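Local atomic coordinates of P-granule scaffold (Caenorhabditis japonica, PDB entry 5W4A), a protein that serves as a scaffold of germline P granules, its N-terminal domain forming a helical dimer, and is probably involved in RNA binding and mRNA repression. Residues C[4-9]-C[105-110]; C[40-45]-C[57-62]; C[80-85]-C[90-95]; C[128-131]-C[137-140]. All coordinates share one frame; numbering follows the deposited sequence.

Contact 1: residues C[4-9]-C[105-110]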
loop_
_atom_site.group_PDB
_atom_site.type_symbol
_atom_site.label_atom_id
_atom_site.label_comp_id
_atom_site.label_asym_id
_atom_site.label_seq_id
_atom_site.Cartn_x
_atom_site.Cartn_y
_atom_site.Cartn_z
ATOM N N ASN C 4 2.955 -23.959 4.845
ATOM C CA ASN C 4 1.844 -23.386 4.105
ATOM C C ASN C 4 1.880 -21.858 4.090
ATOM O O ASN C 4 1.018 -21.241 3.457
ATOM C CB ASN C 4 0.510 -23.882 4.691
ATOM C CG ASN C 4 0.215 -23.309 6.076
ATOM O OD1 ASN C 4 1.127 -23.000 6.842
ATOM N ND2 ASN C 4 -1.067 -23.173 6.399
ATOM N N LYS C 5 2.855 -21.227 4.752
ATOM C CA LYS C 5 2.819 -19.784 4.960
ATOM C C LYS C 5 3.420 -19.079 3.755
ATOM O O LYS C 5 4.368 -19.572 3.143
ATOM C CB LYS C 5 3.593 -19.419 6.232
ATOM C CG LYS C 5 3.520 -17.962 6.640
ATOM C CD LYS C 5 4.007 -17.782 8.077
ATOM C CE LYS C 5 4.864 -16.544 8.227
ATOM N NZ LYS C 5 5.232 -16.306 9.646
ATOM N N ARG C 6 2.836 -17.930 3.389
ATOM C CA ARG C 6 3.424 -17.102 2.338
ATOM C C ARG C 6 4.639 -16.388 2.915
ATOM O O ARG C 6 4.504 -15.627 3.879
ATOM C CB ARG C 6 2.413 -16.077 1.825
ATOM C CG ARG C 6 1.239 -16.686 1.042
ATOM C CD ARG C 6 0.361 -15.612 0.432
ATOM N NE ARG C 6 -0.562 -16.239 -0.523
ATOM C CZ ARG C 6 -1.722 -16.812 -0.197
ATOM N NH1 ARG C 6 -2.184 -16.797 1.041
ATOM N NH2 ARG C 6 -2.455 -17.398 -1.143
ATOM N N GLU C 7 5.821 -16.652 2.358
ATOM C CA GLU C 7 7.063 -16.090 2.866
ATOM C C GLU C 7 7.893 -15.483 1.749
ATOM O O GLU C 7 8.155 -16.141 0.736
ATOM C CB GLU C 7 7.863 -17.184 3.596
ATOM C CG GLU C 7 7.073 -17.743 4.799
ATOM C CD GLU C 7 7.735 -18.941 5.476
ATOM O OE1 GLU C 7 8.143 -19.898 4.775
ATOM O OE2 GLU C 7 7.835 -18.919 6.719
ATOM N N ILE C 8 8.359 -14.251 1.975
ATOM C CA ILE C 8 9.330 -13.607 1.098
ATOM C C ILE C 8 10.684 -14.254 1.357
ATOM O O ILE C 8 11.035 -14.553 2.513
ATOM C CB ILE C 8 9.375 -12.095 1.351
ATOM C CG1 ILE C 8 8.016 -11.488 0.955
ATOM C CG2 ILE C 8 10.530 -11.431 0.590
ATOM C CD1 ILE C 8 7.825 -10.051 1.360
ATOM N N VAL C 9 11.441 -14.468 0.291
ATOM C CA VAL C 9 12.800 -14.993 0.380
ATOM C C VAL C 9 13.716 -14.083 -0.442
ATOM O O VAL C 9 13.278 -13.254 -1.241
ATOM C CB VAL C 9 12.892 -16.451 -0.089
ATOM C CG1 VAL C 9 11.970 -17.340 0.742
ATOM C CG2 VAL C 9 12.532 -16.573 -1.554
ATOM N N THR C 105 -4.518 -28.104 -0.310
ATOM C CA THR C 105 -5.198 -27.354 -1.355
ATOM C C THR C 105 -4.765 -25.894 -1.303
ATOM O O THR C 105 -4.256 -25.398 -0.295
ATOM C CB THR C 105 -6.728 -27.474 -1.227
ATOM O OG1 THR C 105 -7.338 -27.154 -2.483
ATOM C CG2 THR C 105 -7.265 -26.567 -0.130
ATOM N N HIS C 106 -4.982 -25.211 -2.415
ATOM C CA HIS C 106 -4.740 -23.779 -2.447
ATOM C C HIS C 106 -5.850 -23.046 -1.700
ATOM O O HIS C 106 -7.037 -23.398 -1.826
ATOM C CB HIS C 106 -4.643 -23.313 -3.891
ATOM C CG HIS C 106 -4.080 -21.939 -4.016
ATOM N ND1 HIS C 106 -4.854 -20.805 -3.897
ATOM C CD2 HIS C 106 -2.810 -21.517 -4.223
ATOM C CE1 HIS C 106 -4.079 -19.742 -4.012
ATOM N NE2 HIS C 106 -2.838 -20.148 -4.225
ATOM N N ASP C 107 -5.467 -22.033 -0.916
ATOM C CA ASP C 107 -6.425 -21.345 -0.051
ATOM C C ASP C 107 -7.438 -20.498 -0.825
ATOM O O ASP C 107 -8.458 -20.106 -0.248
ATOM C CB ASP C 107 -5.727 -20.467 1.013
ATOM C CG ASP C 107 -4.735 -19.462 0.426
ATOM O OD1 ASP C 107 -4.075 -19.759 -0.573
ATOM O OD2 ASP C 107 -4.617 -18.391 1.010
ATOM N N LEU C 108 -7.185 -20.206 -2.097
ATOM C CA LEU C 108 -8.137 -19.464 -2.919
ATOM C C LEU C 108 -8.893 -20.377 -3.877
ATOM O O LEU C 108 -9.389 -19.910 -4.904
ATOM C CB LEU C 108 -7.435 -18.347 -3.689
ATOM C CG LEU C 108 -6.688 -17.299 -2.853
ATOM C CD1 LEU C 108 -6.067 -16.176 -3.719
ATOM C CD2 LEU C 108 -7.564 -16.743 -1.755
ATOM N N SER C 109 -8.995 -21.659 -3.540
ATOM C CA SER C 109 -9.690 -22.642 -4.359
ATOM C C SER C 109 -11.143 -22.288 -4.650
ATOM O O SER C 109 -11.732 -22.912 -5.531
ATOM C CB SER C 109 -9.638 -24.011 -3.667
ATOM O OG SER C 109 -8.369 -24.626 -3.837
ATOM N N ILE C 110 -11.746 -21.323 -3.945
ATOM C CA ILE C 110 -13.124 -20.950 -4.277
ATOM C C ILE C 110 -13.207 -20.343 -5.673
ATOM O O ILE C 110 -14.240 -20.460 -6.344
ATOM C CB ILE C 110 -13.731 -19.994 -3.233
ATOM C CG1 ILE C 110 -12.961 -18.673 -3.158
ATOM C CG2 ILE C 110 -13.846 -20.687 -1.890
ATOM C CD1 ILE C 110 -13.696 -17.618 -2.356
#

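Contact 2: residues C[40-45]-C[57-62]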
loop_
_atom_site.group_PDB
_atom_site.type_symbol
_atom_site.label_atom_id
_atom_site.label_comp_id
_atom_site.label_asym_id
_atom_site.label_seq_id
_atom_site.Cartn_x
_atom_site.Cartn_y
_atom_site.Cartn_z
ATOM N N ALA C 40 20.965 -20.208 -22.153
ATOM C CA ALA C 40 20.416 -20.036 -20.826
ATOM C C ALA C 40 18.905 -20.224 -20.851
ATOM O O ALA C 40 18.262 -20.302 -21.897
ATOM C CB ALA C 40 20.746 -18.645 -20.274
ATOM N N ASN C 41 18.334 -20.298 -19.665
ATOM C CA ASN C 41 16.896 -20.430 -19.553
ATOM C C ASN C 41 16.185 -19.232 -20.188
ATOM O O ASN C 41 16.546 -18.073 -19.941
ATOM C CB ASN C 41 16.507 -20.550 -18.083
ATOM C CG ASN C 41 15.012 -20.615 -17.902
ATOM O OD1 ASN C 41 14.359 -19.589 -17.807
ATOM N ND2 ASN C 41 14.456 -21.826 -17.879
ATOM N N SER C 42 15.175 -19.515 -21.008
ATOM C CA SER C 42 14.562 -18.470 -21.822
ATOM C C SER C 42 13.731 -17.492 -21.000
ATOM O O SER C 42 13.611 -16.330 -21.377
ATOM C CB SER C 42 13.681 -19.085 -22.906
ATOM O OG SER C 42 12.513 -19.652 -22.333
ATOM N N PHE C 43 13.117 -17.946 -19.909
ATOM C CA PHE C 43 12.374 -17.044 -19.024
ATOM C C PHE C 43 13.327 -16.045 -18.367
ATOM O O PHE C 43 13.109 -14.824 -18.432
ATOM C CB PHE C 43 11.603 -17.914 -18.012
ATOM C CG PHE C 43 10.734 -17.177 -17.005
ATOM C CD1 PHE C 43 10.342 -15.847 -17.143
ATOM C CD2 PHE C 43 10.274 -17.885 -15.900
ATOM C CE1 PHE C 43 9.545 -15.235 -16.163
ATOM C CE2 PHE C 43 9.482 -17.285 -14.943
ATOM C CZ PHE C 43 9.108 -15.971 -15.079
ATOM N N ALA C 44 14.435 -16.540 -17.804
ATOM C CA ALA C 44 15.443 -15.657 -17.229
ATOM C C ALA C 44 16.047 -14.733 -18.276
ATOM O O ALA C 44 16.248 -13.536 -18.019
ATOM C CB ALA C 44 16.533 -16.469 -16.541
ATOM N N ALA C 45 16.349 -15.256 -19.466
ATOM C CA ALA C 45 16.987 -14.413 -20.466
ATOM C C ALA C 45 16.094 -13.251 -20.861
ATOM O O ALA C 45 16.575 -12.129 -21.059
ATOM C CB ALA C 45 17.363 -15.247 -21.695
ATOM N N VAL C 57 4.735 -20.603 -22.229
ATOM C CA VAL C 57 4.068 -21.039 -21.003
ATOM C C VAL C 57 4.866 -22.163 -20.354
ATOM O O VAL C 57 5.136 -22.144 -19.149
ATOM C CB VAL C 57 2.613 -21.462 -21.300
ATOM C CG1 VAL C 57 2.007 -22.229 -20.145
ATOM C CG2 VAL C 57 1.752 -20.262 -21.559
ATOM N N ASP C 58 5.274 -23.154 -21.149
ATOM C CA ASP C 58 6.032 -24.272 -20.594
ATOM C C ASP C 58 7.332 -23.800 -19.946
ATOM O O ASP C 58 7.684 -24.250 -18.846
ATOM C CB ASP C 58 6.322 -25.312 -21.682
ATOM C CG ASP C 58 7.342 -26.362 -21.232
ATOM O OD1 ASP C 58 6.982 -27.233 -20.412
ATOM O OD2 ASP C 58 8.508 -26.306 -21.686
ATOM N N ASP C 59 8.068 -22.897 -20.616
ATOM C CA ASP C 59 9.306 -22.360 -20.049
ATOM C C ASP C 59 9.068 -21.775 -18.662
ATOM O O ASP C 59 9.877 -21.953 -17.750
ATOM C CB ASP C 59 9.886 -21.252 -20.934
ATOM C CG ASP C 59 10.390 -21.752 -22.288
ATOM O OD1 ASP C 59 10.801 -22.928 -22.385
ATOM O OD2 ASP C 59 10.402 -20.934 -23.235
ATOM N N ILE C 60 7.979 -21.033 -18.518
ATOM C CA ILE C 60 7.648 -20.397 -17.254
ATOM C C ILE C 60 7.253 -21.442 -16.217
ATOM O O ILE C 60 7.732 -21.424 -15.076
ATOM C CB ILE C 60 6.527 -19.375 -17.496
ATOM C CG1 ILE C 60 7.057 -18.220 -18.344
ATOM C CG2 ILE C 60 5.964 -18.876 -16.178
ATOM C CD1 ILE C 60 5.932 -17.264 -18.824
ATOM N N VAL C 61 6.383 -22.384 -16.603
ATOM C CA VAL C 61 5.932 -23.407 -15.661
ATOM C C VAL C 61 7.120 -24.217 -15.151
ATOM O O VAL C 61 7.165 -24.608 -13.976
ATOM C CB VAL C 61 4.859 -24.300 -16.323
ATOM C CG1 VAL C 61 4.451 -25.470 -15.399
ATOM C CG2 VAL C 61 3.631 -23.472 -16.679
ATOM N N GLN C 62 8.109 -24.477 -16.021
ATOM C CA GLN C 62 9.266 -25.274 -15.629
ATOM C C GLN C 62 10.087 -24.593 -14.548
ATOM O O GLN C 62 10.629 -25.263 -13.654
ATOM C CB GLN C 62 10.149 -25.565 -16.847
ATOM C CG GLN C 62 9.574 -26.597 -17.798
ATOM C CD GLN C 62 9.362 -27.931 -17.124
ATOM O OE1 GLN C 62 10.228 -28.410 -16.386
ATOM N NE2 GLN C 62 8.192 -28.523 -17.339
HETATM O O HOH W 1 12.260 -23.175 -18.037
#

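Contact 3: residues C[80-85]-C[90-95]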
loop_
_atom_site.group_PDB
_atom_site.type_symbol
_atom_site.label_atom_id
_atom_site.label_comp_id
_atom_site.label_asym_id
_atom_site.label_seq_id
_atom_site.Cartn_x
_atom_site.Cartn_y
_atom_site.Cartn_z
ATOM N N THR C 80 1.535 -17.561 -8.180
ATOM C CA THR C 80 2.064 -16.939 -9.395
ATOM C C THR C 80 1.196 -17.283 -10.602
ATOM O O THR C 80 0.895 -16.409 -11.413
ATOM C CB THR C 80 3.513 -17.366 -9.607
ATOM O OG1 THR C 80 4.183 -17.147 -8.352
ATOM C CG2 THR C 80 4.180 -16.545 -10.720
ATOM N N LEU C 81 0.753 -18.536 -10.712
ATOM C CA LEU C 81 -0.124 -18.916 -11.818
ATOM C C LEU C 81 -1.410 -18.080 -11.817
ATOM O O LEU C 81 -1.862 -17.594 -12.868
ATOM C CB LEU C 81 -0.461 -20.398 -11.742
ATOM C CG LEU C 81 0.651 -21.424 -11.942
ATOM C CD1 LEU C 81 0.047 -22.816 -11.787
ATOM C CD2 LEU C 81 1.339 -21.296 -13.285
ATOM N N LEU C 82 -2.024 -17.887 -10.652
ATOM C CA LEU C 82 -3.235 -17.073 -10.599
ATOM C C LEU C 82 -2.968 -15.644 -11.043
ATOM O O LEU C 82 -3.785 -15.040 -11.745
ATOM C CB LEU C 82 -3.819 -17.058 -9.197
ATOM C CG LEU C 82 -4.384 -18.384 -8.705
ATOM C CD1 LEU C 82 -4.930 -18.212 -7.307
ATOM C CD2 LEU C 82 -5.496 -18.853 -9.660
ATOM N N ALA C 83 -1.853 -15.072 -10.610
ATOM C CA ALA C 83 -1.537 -13.696 -10.972
ATOM C C ALA C 83 -1.250 -13.571 -12.460
ATOM O O ALA C 83 -1.439 -12.499 -13.034
ATOM C CB ALA C 83 -0.342 -13.209 -10.154
ATOM N N LEU C 84 -0.779 -14.643 -13.092
ATOM C CA LEU C 84 -0.429 -14.642 -14.507
ATOM C C LEU C 84 -1.630 -14.783 -15.431
ATOM O O LEU C 84 -1.467 -14.628 -16.644
ATOM C CB LEU C 84 0.568 -15.771 -14.810
ATOM C CG LEU C 84 1.999 -15.539 -14.311
ATOM C CD1 LEU C 84 2.861 -16.802 -14.474
ATOM C CD2 LEU C 84 2.665 -14.354 -15.003
ATOM N N GLY C 85 -2.801 -15.129 -14.909
ATOM C CA GLY C 85 -4.034 -14.992 -15.665
ATOM C C GLY C 85 -4.485 -16.242 -16.405
ATOM O O GLY C 85 -4.055 -17.359 -16.117
ATOM N N THR C 90 -5.528 -23.463 -16.232
ATOM C CA THR C 90 -5.623 -24.910 -16.341
ATOM C C THR C 90 -4.484 -25.577 -15.585
ATOM O O THR C 90 -4.703 -26.572 -14.881
ATOM C CB THR C 90 -5.639 -25.322 -17.811
ATOM O OG1 THR C 90 -6.818 -24.781 -18.420
ATOM C CG2 THR C 90 -5.652 -26.829 -17.948
ATOM N N GLU C 91 -3.269 -25.012 -15.677
ATOM C CA GLU C 91 -2.151 -25.540 -14.903
ATOM C C GLU C 91 -2.419 -25.412 -13.408
ATOM O O GLU C 91 -2.109 -26.329 -12.643
ATOM C CB GLU C 91 -0.845 -24.825 -15.280
ATOM C CG GLU C 91 0.405 -25.371 -14.590
ATOM C CD GLU C 91 0.874 -26.713 -15.141
ATOM O OE1 GLU C 91 0.679 -26.972 -16.347
ATOM O OE2 GLU C 91 1.469 -27.493 -14.375
ATOM N N PHE C 92 -3.025 -24.301 -12.981
ATOM C CA PHE C 92 -3.385 -24.163 -11.575
ATOM C C PHE C 92 -4.313 -25.287 -11.135
ATOM O O PHE C 92 -4.122 -25.893 -10.077
ATOM C CB PHE C 92 -4.034 -22.812 -11.338
ATOM C CG PHE C 92 -4.561 -22.620 -9.948
ATOM C CD1 PHE C 92 -5.793 -23.120 -9.577
ATOM C CD2 PHE C 92 -3.821 -21.917 -9.007
ATOM C CE1 PHE C 92 -6.281 -22.918 -8.308
ATOM C CE2 PHE C 92 -4.298 -21.710 -7.740
ATOM C CZ PHE C 92 -5.519 -22.220 -7.375
ATOM N N LYS C 93 -5.347 -25.564 -11.927
ATOM C CA LYS C 93 -6.301 -26.596 -11.538
ATOM C C LYS C 93 -5.644 -27.969 -11.486
ATOM O O LYS C 93 -5.949 -28.776 -10.600
ATOM C CB LYS C 93 -7.480 -26.577 -12.507
ATOM C CG LYS C 93 -8.369 -25.359 -12.313
ATOM C CD LYS C 93 -9.585 -25.441 -13.216
ATOM C CE LYS C 93 -10.798 -24.790 -12.580
ATOM N NZ LYS C 93 -12.055 -25.091 -13.334
ATOM N N LYS C 94 -4.736 -28.254 -12.426
ATOM C CA LYS C 94 -3.989 -29.510 -12.396
ATOM C C LYS C 94 -3.185 -29.641 -11.111
ATOM O O LYS C 94 -3.197 -30.698 -10.470
ATOM C CB LYS C 94 -3.059 -29.617 -13.613
ATOM C CG LYS C 94 -1.984 -30.737 -13.525
ATOM C CD LYS C 94 -0.833 -30.559 -14.532
ATOM C CE LYS C 94 -1.288 -30.777 -15.973
ATOM N NZ LYS C 94 -0.137 -31.030 -16.892
ATOM N N ARG C 95 -2.430 -28.593 -10.747
ATOM C CA ARG C 95 -1.618 -28.660 -9.537
ATOM C C ARG C 95 -2.500 -28.818 -8.303
ATOM O O ARG C 95 -2.140 -29.533 -7.362
ATOM C CB ARG C 95 -0.745 -27.404 -9.408
ATOM C CG ARG C 95 0.253 -27.228 -10.544
ATOM C CD ARG C 95 1.374 -28.229 -10.483
ATOM N NE ARG C 95 2.166 -28.137 -11.710
ATOM C CZ ARG C 95 3.376 -28.648 -11.873
ATOM N NH1 ARG C 95 3.979 -29.304 -10.895
ATOM N NH2 ARG C 95 3.998 -28.483 -13.034
#

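Contact 4: residues C[128-131]-C[137-140]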
loop_
_atom_site.group_PDB
_atom_site.type_symbol
_atom_site.label_atom_id
_atom_site.label_comp_id
_atom_site.label_asym_id
_atom_site.label_seq_id
_atom_site.Cartn_x
_atom_site.Cartn_y
_atom_site.Cartn_z
ATOM N N ARG C 128 -9.379 -6.877 1.340
ATOM C CA ARG C 128 -9.356 -5.566 1.983
ATOM C C ARG C 128 -9.040 -5.696 3.471
ATOM O O ARG C 128 -8.258 -4.907 4.024
ATOM C CB ARG C 128 -10.698 -4.846 1.771
ATOM C CG ARG C 128 -10.993 -4.453 0.308
ATOM C CD ARG C 128 -12.376 -3.850 0.158
ATOM N NE ARG C 128 -12.522 -2.598 0.887
ATOM C CZ ARG C 128 -12.361 -1.390 0.364
ATOM N NH1 ARG C 128 -12.068 -1.229 -0.924
ATOM N NH2 ARG C 128 -12.519 -0.328 1.138
ATOM N N LYS C 129 -9.596 -6.711 4.136
ATOM C CA LYS C 129 -9.282 -6.937 5.536
ATOM C C LYS C 129 -7.856 -7.446 5.704
ATOM O O LYS C 129 -7.158 -7.050 6.652
ATOM C CB LYS C 129 -10.303 -7.905 6.148
ATOM C CG LYS C 129 -11.659 -7.250 6.324
ATOM C CD LYS C 129 -12.697 -8.205 6.925
ATOM C CE LYS C 129 -12.441 -8.451 8.409
ATOM N NZ LYS C 129 -13.613 -9.099 9.085
ATOM N N ALA C 130 -7.389 -8.299 4.775
ATOM C CA ALA C 130 -6.024 -8.828 4.862
ATOM C C ALA C 130 -4.990 -7.716 4.805
ATOM O O ALA C 130 -3.992 -7.747 5.536
ATOM C CB ALA C 130 -5.744 -9.837 3.739
ATOM N N LYS C 131 -5.200 -6.739 3.929
ATOM C CA LYS C 131 -4.218 -5.677 3.769
ATOM C C LYS C 131 -4.025 -4.891 5.058
ATOM O O LYS C 131 -2.939 -4.372 5.301
ATOM C CB LYS C 131 -4.612 -4.761 2.625
ATOM C CG LYS C 131 -3.518 -3.809 2.224
ATOM C CD LYS C 131 -3.835 -3.109 0.930
ATOM C CE LYS C 131 -2.608 -2.343 0.484
ATOM N NZ LYS C 131 -2.830 -1.667 -0.796
ATOM N N ALA C 137 2.688 -11.758 5.047
ATOM C CA ALA C 137 1.884 -12.826 4.465
ATOM C C ALA C 137 0.480 -12.329 4.124
ATOM O O ALA C 137 -0.051 -12.636 3.052
ATOM C CB ALA C 137 1.789 -14.031 5.406
ATOM N N ALA C 138 -0.116 -11.517 4.991
ATOM C CA ALA C 138 -1.471 -11.026 4.723
ATOM C C ALA C 138 -1.470 -9.995 3.612
ATOM O O ALA C 138 -2.392 -9.955 2.793
ATOM C CB ALA C 138 -2.076 -10.409 5.977
ATOM N N LYS C 139 -0.452 -9.137 3.593
ATOM C CA LYS C 139 -0.359 -8.112 2.569
ATOM C C LYS C 139 -0.113 -8.723 1.191
ATOM O O LYS C 139 -0.658 -8.242 0.197
ATOM C CB LYS C 139 0.727 -7.107 2.953
ATOM C CG LYS C 139 0.360 -6.276 4.178
ATOM C CD LYS C 139 1.569 -5.517 4.719
ATOM C CE LYS C 139 1.256 -4.862 6.072
ATOM N NZ LYS C 139 0.061 -3.995 6.033
ATOM N N ILE C 140 0.665 -9.802 1.112
ATOM C CA ILE C 140 0.840 -10.485 -0.175
ATOM C C ILE C 140 -0.490 -11.054 -0.664
ATOM O O ILE C 140 -0.837 -10.932 -1.844
ATOM C CB ILE C 140 1.917 -11.572 -0.062
ATOM C CG1 ILE C 140 3.293 -10.949 0.190
ATOM C CG2 ILE C 140 1.926 -12.476 -1.330
ATOM C CD1 ILE C 140 4.303 -11.944 0.686
#

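Contact 1: residues C[4-9]-C[105-110]
Arg6 and Asp107 reach toward one another from opposite directions and meet end-on, the guanidinium offering NH1 and NH2 to the two carboxylate oxygens. The straighter arm runs from Arg6 NH1 to Asp107 OD2 at 2.9 Å, with an N-H...O angle of 158° and the oxygen lying in the guanidinium plane. The other, from Arg6 NH2 to Asp107 OD1, is equally short at 2.9 Å but more bent, and OD1 sits tilted out of that plane while using its syn lone pair. The fork is therefore twisted: the two flat groups stand 39° apart, and NH2 adds a weak bond to OD2. An extended chain from CG to NE carries the arginine head across the gap.

His106 lies beneath the carboxylate, with Asp107 OD1 3.4 Å above the ring plane and offset toward the rim. Leu108 N donates to His106 ND1 at 3.0 Å and NE2 bonds to Asp79, so both ring nitrogens are held. The other carboxylate oxygen of Asp79 takes Arg6 NE in a second salt bridge. His106 O accepts from Ser109 N and, at 2.7 Å, from Ser109 OG; the backbone bond closes a type I beta turn from His106 to Ser109, and the hydroxyl bond reinforces it. The arrangement is a bidentate, end-on arginine-aspartate salt bridge tying the N-terminal segment to the loop between helices 89-100 and 116-131.

Contact 2: residues C[40-45]-C[57-62]
Phe43 swings its ring toward Ile60 with CG anti to the backbone N (chi1 -179°), while Ile60 sets CG1 anti to its carbonyl carbon, which brings that methylene over the aromatic face. This is a helix-helix contact at the capped start of helix 42-47: Asn41 is its N-cap, and Asn41 OD1 accepts a nearly straight bond from Ala44 N at 3.0 Å, in the carbonyl plane.

The apolar half is a CH-pi contact. Ile60 CG1 stands 4.0 Å from the centroid of the Phe43 ring and only 10° off its normal, hence almost exactly over the centre, and the two side chains cross at about a right angle. The branch methyl Ile60 CG2 touches farther out, 4.1 Å from Phe43 CE2, and the backbone is close too, with Phe43 CD2 3.9 Å from Ile60 CA. Val174 and Ile178 of helix 169-179 and Leu22 of helix 20-28 also pack on Phe43, placing the ring in a core shared by several helices.

The polar half lies on the more exposed side. Ser42 OG donates to Asp59 OD2 at 2.6 Å, approaching from well above the carboxylate plane, 77° out of it, instead of from an in-plane direction. The N-cap side chain also takes part in the contact between the helices: a water accepts from Asn41 ND2 at 2.6 Å and donates to the backbone oxygen Asp59 O at 2.7 Å.

Contact 3: residues C[80-85]-C[90-95]
One face of the Phe92 ring carries a methyl of Leu82: CD2 lies 3.7 Å from the ring centroid and 19° off the normal, offset toward the rim, a CH-pi contact. Leu82 CG comes down beside it at 3.5 Å from Phe92 CE2; CG and CD1 come in beyond the rim near CE2, and of the leucine only CD2 lies over the face. The side chains cross obliquely, and His106 meets the same ring edge-to-face.

The second flat group, the Arg95 guanidinium, has the Glu91 carboxyl carbon at its edge and in its plane. Arg95 grips Glu91 side-on, with NE and NH2 both donating to OE2. The shorter bond, Arg95 NE to Glu91 OE2 at 2.8 Å, uses the anti lone pair. A bend in the glutamate (chi2 74°) leads the carboxylate away from helix 71-84, whereas its aliphatic part stays in the contact, with Glu91 CG 3.8 Å from Leu81 CD1. That same leucine methyl presses against the helix backbone, 3.6 Å from Phe92 N. A glycine in place of Glu91 would probably leave Arg95 without its carboxylate mate, with Phe65 still beside it, and open a gap beside Leu81 CD1.

The short segments 80-84 and 90-95 approach to 9.4 Å between axes and run nearly antiparallel, at 156°, as the two arms of a helical hairpin. Leu64 of helix 57-64 packs on Leu81 and Val61 on Glu91 and Arg95, while helix 169-179 covers Leu84 through Phe175, Ile178 and Leu179.

Contact 4: residues C[128-131]-C[137-140]
Ala130 and Ala138 face each other, each methyl leaning on the other's backbone. Ala138 CB lies 3.3 Å from Ala130 O, and Ala130 CB lies 3.5 Å from Ala138 O; from methyl to methyl, Ala130 CB to Ala138 CB is 4.3 Å. Such small residues allow the backbones to come close, with Ala130 CA 5.1 Å from Ala138 CA. In the neighbouring pair, Lys131 CA is 4.7 Å from Lys139 CA.

Beside the alanines, Lys139 reaches the carbonyl of Lys131, in the last part of helix 116-131. Its NZ donates to Lys131 O at 3.1 Å, nearly along the carbonyl axis, with a C=O...N angle of 162°. The chain is extended until its last torsion, and the bend there (chi4 -54°) turns the ammonium back onto the oxygen. Gln133 O, in the connecting loop, accepts from the same NZ. With an alanine in place of Lys139, the two carbonyl oxygens would probably lose their shared donor and the turn be less firmly tied to helix 136-148.

Farther out, Thr135 OG1 takes a hydrogen bond from Ala138 N. Lys131 NZ makes a salt bridge with Glu162 of the second subunit, as Arg128 does with Glu189 of that subunit. In this helical hairpin the chemistry is that of one ammonium shared by two backbone carbonyls, its charge probably complementing the dipole of helix 116-131, with the basic outer surface directed to the dimer interface.

Along the chain, contact 1 closes a long loop in which contacts 2 and 3 are nested, in that order; contact 4 follows. Contacts 1 and 3 have centres 13 Å apart and touch where His106 meets Phe92 and Leu82. Contact 4 lies about 12 Å from contact 1, centre to centre, and touches it through Ile8 and Ile140. Contact 2 joins contact 3 through Val61 and Ile60, their helices 57-64 and 71-84 being successive. Contacts 2 and 4, 29 Å apart between centres, lie on opposite sides of the chain's centre. Contact 1 thus bridges the helical pairs of contacts 3 and 4, the latter reaching the second subunit.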